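Local coordinates for protein glutamine synthetase (Helicobacter pylori, PDB 5ZLI) that belongs to the glutamine synthetase family, as a type I beta enzyme that pairs a beta-Grasp domain with a catalytic domain in a twelve-chain assembly, at residues B[14-17]-B[18-22]. Numbering follows the deposited sequence.
Sequences EFFE and FCKEN
Cys19 lays its sulfur over one face of the Phe15 ring, one helical turn further on. SG stands 4.3 Å from the ring centroid, 23° off the normal and shifted toward the rim, where CZ of Phe15 is its nearest ring atom at 4.0 Å. In this sulfur-aromatic contact CG of Phe15 is turned away from its own backbone N (chi1 162°), which brings the ring beneath the sulfur, while SG of Cys19 lies opposite its carbonyl carbon. On the next flank, Lys20 slants across Phe16 and bends at its last torsion (chi4 66°), bringing NZ to the edge of the ring, near its plane, 3.8 Å from CD2 of Phe16. Glu17 and Glu21 also come together one turn apart on the exposed side, though the exact separation of their carboxylates is doubtful at this resolution.

Beneath these side chains runs the i to i+4 ladder of an alpha helix, 9-20, near the chain's N-terminus: Phe18 N to Glu14 O (2.9 Å), then the N of Cys19, Lys20 and Glu21 to the O of Phe15, Phe16 and Glu17. Further along, Asn22 N donates to Cys19 O at 3.3 Å. The helix is amphipathic, with the glutamates and Lys20 on its exposed side, and its apolar side packs against the beta-Grasp region: Cys19 and Phe18 rest on Val95 of strand 94-103, Tyr84 meets the rings of both Phe15, edge-to-face, and Phe18, and His50 stacks on Phe16, with Leu53 touching both Phe15 and Phe16.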
ATOM      1  N   GLU B  14      37.109  17.861 -50.802  1.00 52.31           N
ATOM      2  CA  GLU B  14      35.805  18.488 -50.688  1.00 55.20           C
ATOM      3  C   GLU B  14      35.069  17.968 -49.479  1.00 57.90           C
ATOM      4  O   GLU B  14      34.225  18.668 -48.906  1.00 59.53           O
ATOM      5  CB  GLU B  14      34.994  18.236 -51.944  1.00 62.23           C
ATOM      6  CG  GLU B  14      34.750  16.775 -52.228  1.00 58.20           C
ATOM      7  CD  GLU B  14      33.824  16.602 -53.402  1.00 64.23           C
ATOM      8  OE1 GLU B  14      32.660  16.231 -53.170  1.00 69.15           O
ATOM      9  OE2 GLU B  14      34.244  16.879 -54.549  1.00 65.52           O
ATOM     10  N   PHE B  15      35.383  16.741 -49.079  1.00 55.95           N
ATOM     11  CA  PHE B  15      34.818  16.205 -47.855  1.00 51.61           C
ATOM     12  C   PHE B  15      35.287  17.012 -46.655  1.00 52.70           C
ATOM     13  O   PHE B  15      34.491  17.319 -45.768  1.00 56.94           O
ATOM     14  CB  PHE B  15      35.197  14.735 -47.727  1.00 53.86           C
ATOM     15  CG  PHE B  15      35.056  14.197 -46.353  1.00 52.46           C
ATOM     16  CD1 PHE B  15      36.064  14.355 -45.420  1.00 53.24           C
ATOM     17  CD2 PHE B  15      33.905  13.520 -45.997  1.00 46.93           C
ATOM     18  CE1 PHE B  15      35.924  13.865 -44.165  1.00 49.28           C
ATOM     19  CE2 PHE B  15      33.750  13.016 -44.751  1.00 43.00           C
ATOM     20  CZ  PHE B  15      34.763  13.183 -43.827  1.00 56.26           C
ATOM     21  N   PHE B  16      36.582  17.350 -46.603  1.00 55.93           N
ATOM     22  CA  PHE B  16      37.102  18.188 -45.523  1.00 53.81           C
ATOM     23  C   PHE B  16      36.441  19.553 -45.471  1.00 57.18           C
ATOM     24  O   PHE B  16      36.298  20.137 -44.387  1.00 54.39           O
ATOM     25  CB  PHE B  16      38.597  18.397 -45.673  1.00 52.88           C
ATOM     26  CG  PHE B  16      39.400  17.553 -44.788  1.00 51.36           C
ATOM     27  CD1 PHE B  16      39.647  16.238 -45.110  1.00 56.98           C
ATOM     28  CD2 PHE B  16      39.885  18.063 -43.604  1.00 50.63           C
ATOM     29  CE1 PHE B  16      40.400  15.444 -44.269  1.00 63.57           C
ATOM     30  CE2 PHE B  16      40.629  17.284 -42.759  1.00 55.54           C
ATOM     31  CZ  PHE B  16      40.888  15.968 -43.089  1.00 61.97           C
ATOM     32  N   GLU B  17      36.091  20.105 -46.628  1.00 59.28           N
ATOM     33  CA  GLU B  17      35.460  21.419 -46.642  1.00 64.63           C
ATOM     34  C   GLU B  17      34.001  21.330 -46.208  1.00 68.29           C
ATOM     35  O   GLU B  17      33.493  22.225 -45.522  1.00 69.90           O
ATOM     36  CB  GLU B  17      35.587  22.029 -48.036  1.00 70.51           C
ATOM     37  CG  GLU B  17      34.741  23.285 -48.273  1.00 78.94           C
ATOM     38  CD  GLU B  17      33.352  22.998 -48.853  1.00 86.99           C
ATOM     39  OE1 GLU B  17      32.605  23.970 -49.100  1.00 83.41           O
ATOM     40  OE2 GLU B  17      33.003  21.810 -49.059  1.00 86.34           O
ATOM     41  N   PHE B  18      33.318  20.258 -46.611  1.00 61.57           N
ATOM     42  CA  PHE B  18      31.980  19.965 -46.111  1.00 57.73           C
ATOM     43  C   PHE B  18      31.948  20.006 -44.585  1.00 59.93           C
ATOM     44  O   PHE B  18      30.998  20.525 -43.984  1.00 63.26           O
ATOM     45  CB  PHE B  18      31.571  18.596 -46.668  1.00 59.85           C
ATOM     46  CG  PHE B  18      30.259  18.042 -46.165  1.00 57.24           C
ATOM     47  CD1 PHE B  18      29.055  18.426 -46.728  1.00 56.95           C
ATOM     48  CD2 PHE B  18      30.241  17.057 -45.200  1.00 56.58           C
ATOM     49  CE1 PHE B  18      27.855  17.874 -46.289  1.00 51.76           C
ATOM     50  CE2 PHE B  18      29.046  16.506 -44.763  1.00 47.52           C
ATOM     51  CZ  PHE B  18      27.856  16.918 -45.308  1.00 44.51           C
ATOM     52  N   CYS B  19      32.996  19.484 -43.943  1.00 52.14           N
ATOM     53  CA  CYS B  19      33.082  19.495 -42.483  1.00 53.85           C
ATOM     54  C   CYS B  19      33.318  20.899 -41.908  1.00 58.80           C
ATOM     55  O   CYS B  19      32.676  21.285 -40.923  1.00 51.03           O
ATOM     56  CB  CYS B  19      34.166  18.517 -42.029  1.00 50.65           C
ATOM     57  SG  CYS B  19      33.761  16.768 -42.349  1.00 40.64           S
ATOM     58  N   LYS B  20      34.269  21.663 -42.460  1.00 63.03           N
ATOM     59  CA  LYS B  20      34.574  22.960 -41.856  1.00 62.26           C
ATOM     60  C   LYS B  20      33.353  23.890 -41.853  1.00 59.67           C
ATOM     61  O   LYS B  20      33.106  24.591 -40.861  1.00 53.26           O
ATOM     62  CB  LYS B  20      35.769  23.628 -42.559  1.00 63.78           C
ATOM     63  CG  LYS B  20      37.121  22.897 -42.485  1.00 60.20           C
ATOM     64  CD  LYS B  20      38.222  23.713 -43.193  1.00 57.22           C
ATOM     65  CE  LYS B  20      39.655  23.239 -42.871  1.00 53.69           C
ATOM     66  NZ  LYS B  20      39.961  21.878 -43.378  1.00 49.68           N
ATOM     67  N   GLU B  21      32.568  23.902 -42.946  1.00 62.03           N
ATOM     68  CA  GLU B  21      31.428  24.820 -43.082  1.00 68.14           C
ATOM     69  C   GLU B  21      30.128  24.267 -42.528  1.00 61.26           C
ATOM     70  O   GLU B  21      29.096  24.935 -42.622  1.00 63.08           O
ATOM     71  CB  GLU B  21      31.189  25.227 -44.538  1.00 76.24           C
ATOM     72  CG  GLU B  21      32.354  25.957 -45.154  1.00 82.57           C
ATOM     73  CD  GLU B  21      32.367  25.854 -46.672  1.00 90.72           C
ATOM     74  OE1 GLU B  21      31.288  25.643 -47.282  1.00 86.81           O
ATOM     75  OE2 GLU B  21      33.479  25.893 -47.244  1.00 90.94           O
ATOM     76  N   ASN B  22      30.141  23.055 -41.998  1.00 62.90           N
ATOM     77  CA  ASN B  22      29.019  22.553 -41.227  1.00 55.85           C
ATOM     78  C   ASN B  22      29.408  22.346 -39.772  1.00 56.67           C
ATOM     79  O   ASN B  22      28.597  21.837 -38.983  1.00 49.50           O
ATOM     80  CB  ASN B  22      28.532  21.264 -41.855  1.00 52.21           C
ATOM     81  CG  ASN B  22      27.961  21.503 -43.215  1.00 58.81           C
ATOM     82  OD1 ASN B  22      26.742  21.544 -43.397  1.00 57.08           O
ATOM     83  ND2 ASN B  22      28.844  21.711 -44.191  1.00 65.91           N
TER